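Local coordinates for PAC2 family protein (Streptomyces avermitilis, PDB 3MNF) that is of unknown function but belongs to the PAC2 family, related to proteasome assembly chaperone 2, and is encoded by the gene parJ, at residues G112-V116 with V173-S177; G136-D140 with L164-C168. Residues are numbered along the deposited sequence.

How the contacts relate
Contacts 1 and 2 lie about 9 Å apart, centre to centre, in the same part of the mixed sheet. Contact 1 (112-116 with 173-177) joins two parallel strands inside the sheet and is partly buried; backbone hydrogen bonds and aliphatic side chains hold it. Contact 2 (136-140 with 164-168) sets strand 134-138, the outermost of the sheet within this chain, against helix 160-171 at the surface, through polar side chains that also meet a second subunit. In sequence, contact 2 is nested within the loop that contact 1 closes. Strand 134-138 runs antiparallel to 175-183, with a probable hydrogen bond from Val137 N to Ser177 O (2.9 Å), while Ala175 CB packs on Cys168 CB at 3.4 Å.

Contact 1. Residues G112-V116 with V173-S177; sequences GVELV and VPAVS
Two backbone hydrogen bonds open a parallel strand pairing in the mixed sheet of this alpha/beta PAC2 domain: Val116 N donates to Pro174 O (3.0 Å, 171° at the hydrogen) and Val116 O accepts from Val176 N (3.0 Å, 156°). Val116 thus bridges Ala175, their CA atoms 4.5 Å apart. CA-H...O contacts run from Leu115 CA to Pro174 O (3.5 Å) and from Ala175 CA to Val116 O (3.1 Å). Ahead of the pairing, Gly112, with positive phi (67°), ends helix 97-111 in a Schellman motif, and Val113 and Glu114 lead toward Val116 on strand 115-124, which lies between strands 7-13 and 175-183. On one face of the sheet, Val116 and Ala175 meet CB to CB at 3.8 Å beneath Cys168 of helix 160-171, and Val116 CG2 reaches Val173 CG1 at 3.8 Å. On the other, Leu115, chi1 t and chi2 p, joins Val176 in packing against helix 192-206; its CD1 lies 4.3 Å from Pro174 CB and 4.5 Å from Val176 CG1.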
ATOM      1  N   GLY A 112     -27.526   0.551   0.609  1.00 75.56           N
ATOM      2  CA  GLY A 112     -28.552  -0.228   1.270  1.00 77.29           C
ATOM      3  C   GLY A 112     -28.999  -1.439   0.472  1.00 76.96           C
ATOM      4  O   GLY A 112     -30.147  -1.840   0.568  1.00 79.36           O
ATOM      5  N   VAL A 113     -28.107  -2.030  -0.319  1.00 77.47           N
ATOM      6  CA  VAL A 113     -28.437  -3.268  -1.030  1.00 76.35           C
ATOM      7  C   VAL A 113     -28.895  -4.354  -0.066  1.00 78.48           C
ATOM      8  O   VAL A 113     -28.227  -4.623   0.928  1.00 78.81           O
ATOM      9  CB  VAL A 113     -27.259  -3.809  -1.804  1.00 72.60           C
ATOM     10  CG1 VAL A 113     -27.546  -5.231  -2.232  1.00 71.06           C
ATOM     11  CG2 VAL A 113     -26.999  -2.937  -2.991  1.00 71.41           C
ATOM     12  N   GLU A 114     -30.040  -4.970  -0.356  1.00 80.91           N
ATOM     13  CA  GLU A 114     -30.579  -6.016   0.518  1.00 83.31           C
ATOM     14  C   GLU A 114     -30.281  -7.431   0.065  1.00 80.98           C
ATOM     15  O   GLU A 114     -30.328  -8.351   0.884  1.00 82.58           O
ATOM     16  CB  GLU A 114     -32.079  -5.833   0.767  1.00 87.62           C
ATOM     17  CG  GLU A 114     -32.400  -4.834   1.892  1.00 94.04           C
ATOM     18  CD  GLU A 114     -31.570  -5.044   3.184  1.00 98.75           C
ATOM     19  OE1 GLU A 114     -30.623  -5.881   3.195  1.00 96.79           O
ATOM     20  OE2 GLU A 114     -31.877  -4.355   4.193  1.00103.08           O
ATOM     21  N   LEU A 115     -29.967  -7.588  -1.223  1.00 77.43           N
ATOM     22  CA  LEU A 115     -29.636  -8.877  -1.804  1.00 74.67           C
ATOM     23  C   LEU A 115     -28.623  -8.725  -2.943  1.00 71.58           C
ATOM     24  O   LEU A 115     -28.752  -7.830  -3.789  1.00 70.77           O
ATOM     25  CB  LEU A 115     -30.914  -9.536  -2.312  1.00 76.14           C
ATOM     26  CG  LEU A 115     -30.849 -10.686  -3.313  1.00 73.59           C
ATOM     27  CD1 LEU A 115     -30.422 -11.995  -2.659  1.00 72.19           C
ATOM     28  CD2 LEU A 115     -32.187 -10.825  -3.972  1.00 72.13           C
ATOM     29  N   VAL A 116     -27.621  -9.605  -2.957  1.00 69.68           N
ATOM     30  CA  VAL A 116     -26.644  -9.647  -4.047  1.00 67.31           C
ATOM     31  C   VAL A 116     -26.802 -10.913  -4.902  1.00 67.56           C
ATOM     32  O   VAL A 116     -26.627 -12.037  -4.400  1.00 68.26           O
ATOM     33  CB  VAL A 116     -25.201  -9.596  -3.514  1.00 65.32           C
ATOM     34  CG1 VAL A 116     -24.225  -9.598  -4.650  1.00 62.43           C
ATOM     35  CG2 VAL A 116     -24.991  -8.367  -2.677  1.00 66.13           C
ATOM     36  N   VAL A 173     -24.893 -10.097   4.353  1.00 81.03           N
ATOM     37  CA  VAL A 173     -25.689  -9.656   3.209  1.00 79.66           C
ATOM     38  C   VAL A 173     -26.080 -10.893   2.403  1.00 78.71           C
ATOM     39  O   VAL A 173     -25.206 -11.578   1.862  1.00 77.21           O
ATOM     40  CB  VAL A 173     -24.876  -8.702   2.298  1.00 76.95           C
ATOM     41  CG1 VAL A 173     -25.680  -8.278   1.089  1.00 75.73           C
ATOM     42  CG2 VAL A 173     -24.436  -7.496   3.082  1.00 78.33           C
ATOM     43  N   PRO A 174     -27.386 -11.200   2.327  1.00 80.17           N
ATOM     44  CA  PRO A 174     -27.860 -12.361   1.561  1.00 79.90           C
ATOM     45  C   PRO A 174     -27.344 -12.332   0.136  1.00 76.66           C
ATOM     46  O   PRO A 174     -27.491 -11.323  -0.557  1.00 76.17           O
ATOM     47  CB  PRO A 174     -29.363 -12.167   1.547  1.00 82.06           C
ATOM     48  CG  PRO A 174     -29.634 -11.400   2.756  1.00 84.58           C
ATOM     49  CD  PRO A 174     -28.493 -10.496   2.985  1.00 82.79           C
ATOM     50  N   ALA A 175     -26.723 -13.412  -0.305  1.00 75.36           N
ATOM     51  CA  ALA A 175     -26.273 -13.474  -1.695  1.00 72.79           C
ATOM     52  C   ALA A 175     -26.453 -14.855  -2.297  1.00 73.33           C
ATOM     53  O   ALA A 175     -26.391 -15.869  -1.598  1.00 75.46           O
ATOM     54  CB  ALA A 175     -24.834 -13.026  -1.821  1.00 70.12           C
ATOM     55  N   VAL A 176     -26.686 -14.884  -3.599  1.00 72.00           N
ATOM     56  CA  VAL A 176     -26.765 -16.138  -4.336  1.00 72.22           C
ATOM     57  C   VAL A 176     -26.064 -15.920  -5.658  1.00 69.71           C
ATOM     58  O   VAL A 176     -26.083 -14.811  -6.202  1.00 68.94           O
ATOM     59  CB  VAL A 176     -28.239 -16.619  -4.551  1.00 74.92           C
ATOM     60  CG1 VAL A 176     -29.116 -15.507  -5.072  1.00 74.51           C
ATOM     61  CG2 VAL A 176     -28.297 -17.790  -5.499  1.00 75.60           C
ATOM     62  N   SER A 177     -25.418 -16.960  -6.160  1.00 68.86           N
ATOM     63  CA  SER A 177     -24.908 -16.903  -7.512  1.00 67.02           C
ATOM     64  C   SER A 177     -25.648 -17.915  -8.354  1.00 68.19           C
ATOM     65  O   SER A 177     -25.948 -19.014  -7.885  1.00 70.37           O
ATOM     66  CB  SER A 177     -23.404 -17.152  -7.555  1.00 65.68           C
ATOM     67  OG  SER A 177     -23.048 -18.236  -6.725  1.00 68.12           O
TER

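Contact 2. Residues G136-D140 with L164-C168; sequences GVTSD and LQEAC
A helix packs here beside the outermost strand of the mixed sheet within this chain through polar side chains, burying just 157 Å² between the two segments. Residues 136-138 are extended and belong to strand 134-138; Val137 and Ser139 point toward the helix and Thr138 away from it. Ser139 turns (phi/psi -118/9°), and Asp140 takes the N-cap position of helix 141-146, its OD2 accepting from Leu143 N. An ST turn shapes this exit: Thr138 OG1 accepts from Asp140 N at 3.1 Å. Residues 164-168 are regular helix, with Cys168 N donating to Leu164 O at 2.9 Å. Gln165 is directed at the strand, its CA 7.3 Å from Thr138 CA. Its chi1 is t and chi2 is -91°, placing OE1 3.5 Å from Val137 CG1 and NE2 3.6 Å from Ser139 N. Glu166, its CA 7.3 Å from Ser139 CA and chi1 and chi2 both m, curls its carboxylate back so that OE2 accepts from Ser139 OG (2.7 Å) and from Gln165 NE2 (2.9 Å). The same Glu166 OE2 makes a salt bridge with Arg63 NE of the second subunit, whose Arg63 packs over Val137 and Ser139. Other side chains of this helical segment cover strand 115-124 and pack on helix 97-111. One carboxylate oxygen therefore takes hydrogen bonds from a serine hydroxyl and a glutamine amide while its charge is paired with an arginine of another chain, so this strand-helix junction near the surface is also part of the contact between subunits.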
ATOM      1  N   GLY A 136     -28.139 -22.628  -8.639  1.00 86.63           N
ATOM      2  CA  GLY A 136     -27.731 -21.641  -7.632  1.00 85.37           C
ATOM      3  C   GLY A 136     -26.716 -22.135  -6.602  1.00 86.03           C
ATOM      4  O   GLY A 136     -26.473 -23.329  -6.439  1.00 87.66           O
ATOM      5  N   VAL A 137     -26.081 -21.190  -5.932  1.00 84.96           N
ATOM      6  CA  VAL A 137     -25.218 -21.479  -4.802  1.00 86.19           C
ATOM      7  C   VAL A 137     -25.514 -20.370  -3.819  1.00 86.59           C
ATOM      8  O   VAL A 137     -25.566 -19.192  -4.194  1.00 85.19           O
ATOM      9  CB  VAL A 137     -23.691 -21.473  -5.165  1.00 83.91           C
ATOM     10  CG1 VAL A 137     -22.829 -21.391  -3.905  1.00 83.11           C
ATOM     11  CG2 VAL A 137     -23.283 -22.706  -6.014  1.00 85.12           C
ATOM     12  N   THR A 138     -25.739 -20.754  -2.569  1.00 89.74           N
ATOM     13  CA  THR A 138     -25.958 -19.807  -1.490  1.00 90.36           C
ATOM     14  C   THR A 138     -25.460 -20.424  -0.182  1.00 93.08           C
ATOM     15  O   THR A 138     -25.425 -21.649  -0.040  1.00 95.50           O
ATOM     16  CB  THR A 138     -27.446 -19.389  -1.407  1.00 91.98           C
ATOM     17  OG1 THR A 138     -27.614 -18.410  -0.381  1.00 91.99           O
ATOM     18  CG2 THR A 138     -28.344 -20.586  -1.111  1.00 96.14           C
ATOM     19  N   SER A 139     -25.029 -19.575   0.748  1.00 93.48           N
ATOM     20  CA  SER A 139     -24.702 -20.004   2.111  1.00 96.49           C
ATOM     21  C   SER A 139     -25.607 -19.309   3.111  1.00 99.11           C
ATOM     22  O   SER A 139     -25.391 -19.396   4.316  1.00101.50           O
ATOM     23  CB  SER A 139     -23.235 -19.758   2.433  1.00 94.53           C
ATOM     24  OG  SER A 139     -22.440 -20.766   1.841  1.00 94.78           O
ATOM     25  N   ASP A 140     -26.616 -18.618   2.583  1.00 99.61           N
ATOM     26  CA  ASP A 140     -27.725 -18.077   3.351  1.00103.26           C
ATOM     27  C   ASP A 140     -28.744 -19.208   3.561  1.00107.63           C
ATOM     28  O   ASP A 140     -29.409 -19.615   2.613  1.00107.79           O
ATOM     29  CB  ASP A 140     -28.357 -16.898   2.585  1.00101.61           C
ATOM     30  CG  ASP A 140     -29.387 -16.128   3.415  1.00105.99           C
ATOM     31  OD1 ASP A 140     -28.994 -15.390   4.341  1.00108.13           O
ATOM     32  OD2 ASP A 140     -30.600 -16.238   3.133  1.00110.40           O
ATOM     33  N   LEU A 164     -16.872 -13.745  -3.828  1.00 59.60           N
ATOM     34  CA  LEU A 164     -17.754 -12.622  -3.553  1.00 60.08           C
ATOM     35  C   LEU A 164     -19.006 -13.100  -2.835  1.00 62.29           C
ATOM     36  O   LEU A 164     -19.426 -12.514  -1.828  1.00 63.10           O
ATOM     37  CB  LEU A 164     -18.121 -11.859  -4.836  1.00 58.54           C
ATOM     38  CG  LEU A 164     -19.188 -10.763  -4.637  1.00 58.50           C
ATOM     39  CD1 LEU A 164     -18.764  -9.662  -3.657  1.00 54.53           C
ATOM     40  CD2 LEU A 164     -19.622 -10.168  -5.975  1.00 57.74           C
ATOM     41  N   GLN A 165     -19.594 -14.177  -3.346  1.00 63.99           N
ATOM     42  CA  GLN A 165     -20.785 -14.738  -2.737  1.00 66.51           C
ATOM     43  C   GLN A 165     -20.465 -15.170  -1.299  1.00 68.52           C
ATOM     44  O   GLN A 165     -21.282 -14.994  -0.408  1.00 70.70           O
ATOM     45  CB  GLN A 165     -21.366 -15.842  -3.601  1.00 66.84           C
ATOM     46  CG  GLN A 165     -22.401 -16.675  -2.929  1.00 71.73           C
ATOM     47  CD  GLN A 165     -21.784 -17.882  -2.260  1.00 76.86           C
ATOM     48  OE1 GLN A 165     -20.957 -18.563  -2.860  1.00 77.79           O
ATOM     49  NE2 GLN A 165     -22.174 -18.154  -1.010  1.00 80.66           N
ATOM     50  N   GLU A 166     -19.258 -15.653  -1.042  1.00 68.99           N
ATOM     51  CA  GLU A 166     -18.907 -15.989   0.343  1.00 71.70           C
ATOM     52  C   GLU A 166     -18.620 -14.785   1.239  1.00 71.54           C
ATOM     53  O   GLU A 166     -18.951 -14.805   2.423  1.00 73.40           O
ATOM     54  CB  GLU A 166     -17.781 -17.017   0.410  1.00 72.47           C
ATOM     55  CG  GLU A 166     -18.245 -18.429   0.086  1.00 76.68           C
ATOM     56  CD  GLU A 166     -19.271 -18.965   1.088  1.00 82.84           C
ATOM     57  OE1 GLU A 166     -19.059 -18.776   2.312  1.00 85.44           O
ATOM     58  OE2 GLU A 166     -20.289 -19.567   0.643  1.00 84.84           O
ATOM     59  N   ALA A 167     -18.012 -13.746   0.665  1.00 69.63           N
ATOM     60  CA  ALA A 167     -17.743 -12.511   1.381  1.00 69.90           C
ATOM     61  C   ALA A 167     -19.057 -11.900   1.850  1.00 71.79           C
ATOM     62  O   ALA A 167     -19.144 -11.397   2.976  1.00 73.36           O
ATOM     63  CB  ALA A 167     -16.986 -11.540   0.502  1.00 67.33           C
ATOM     64  N   CYS A 168     -20.077 -11.969   0.994  1.00 71.98           N
ATOM     65  CA  CYS A 168     -21.407 -11.501   1.349  1.00 74.75           C
ATOM     66  C   CYS A 168     -21.960 -12.187   2.597  1.00 77.78           C
ATOM     67  O   CYS A 168     -22.460 -11.522   3.517  1.00 79.65           O
ATOM     68  CB  CYS A 168     -22.380 -11.723   0.203  1.00 74.00           C
ATOM     69  SG  CYS A 168     -22.150 -10.612  -1.179  1.00 75.70           S
TER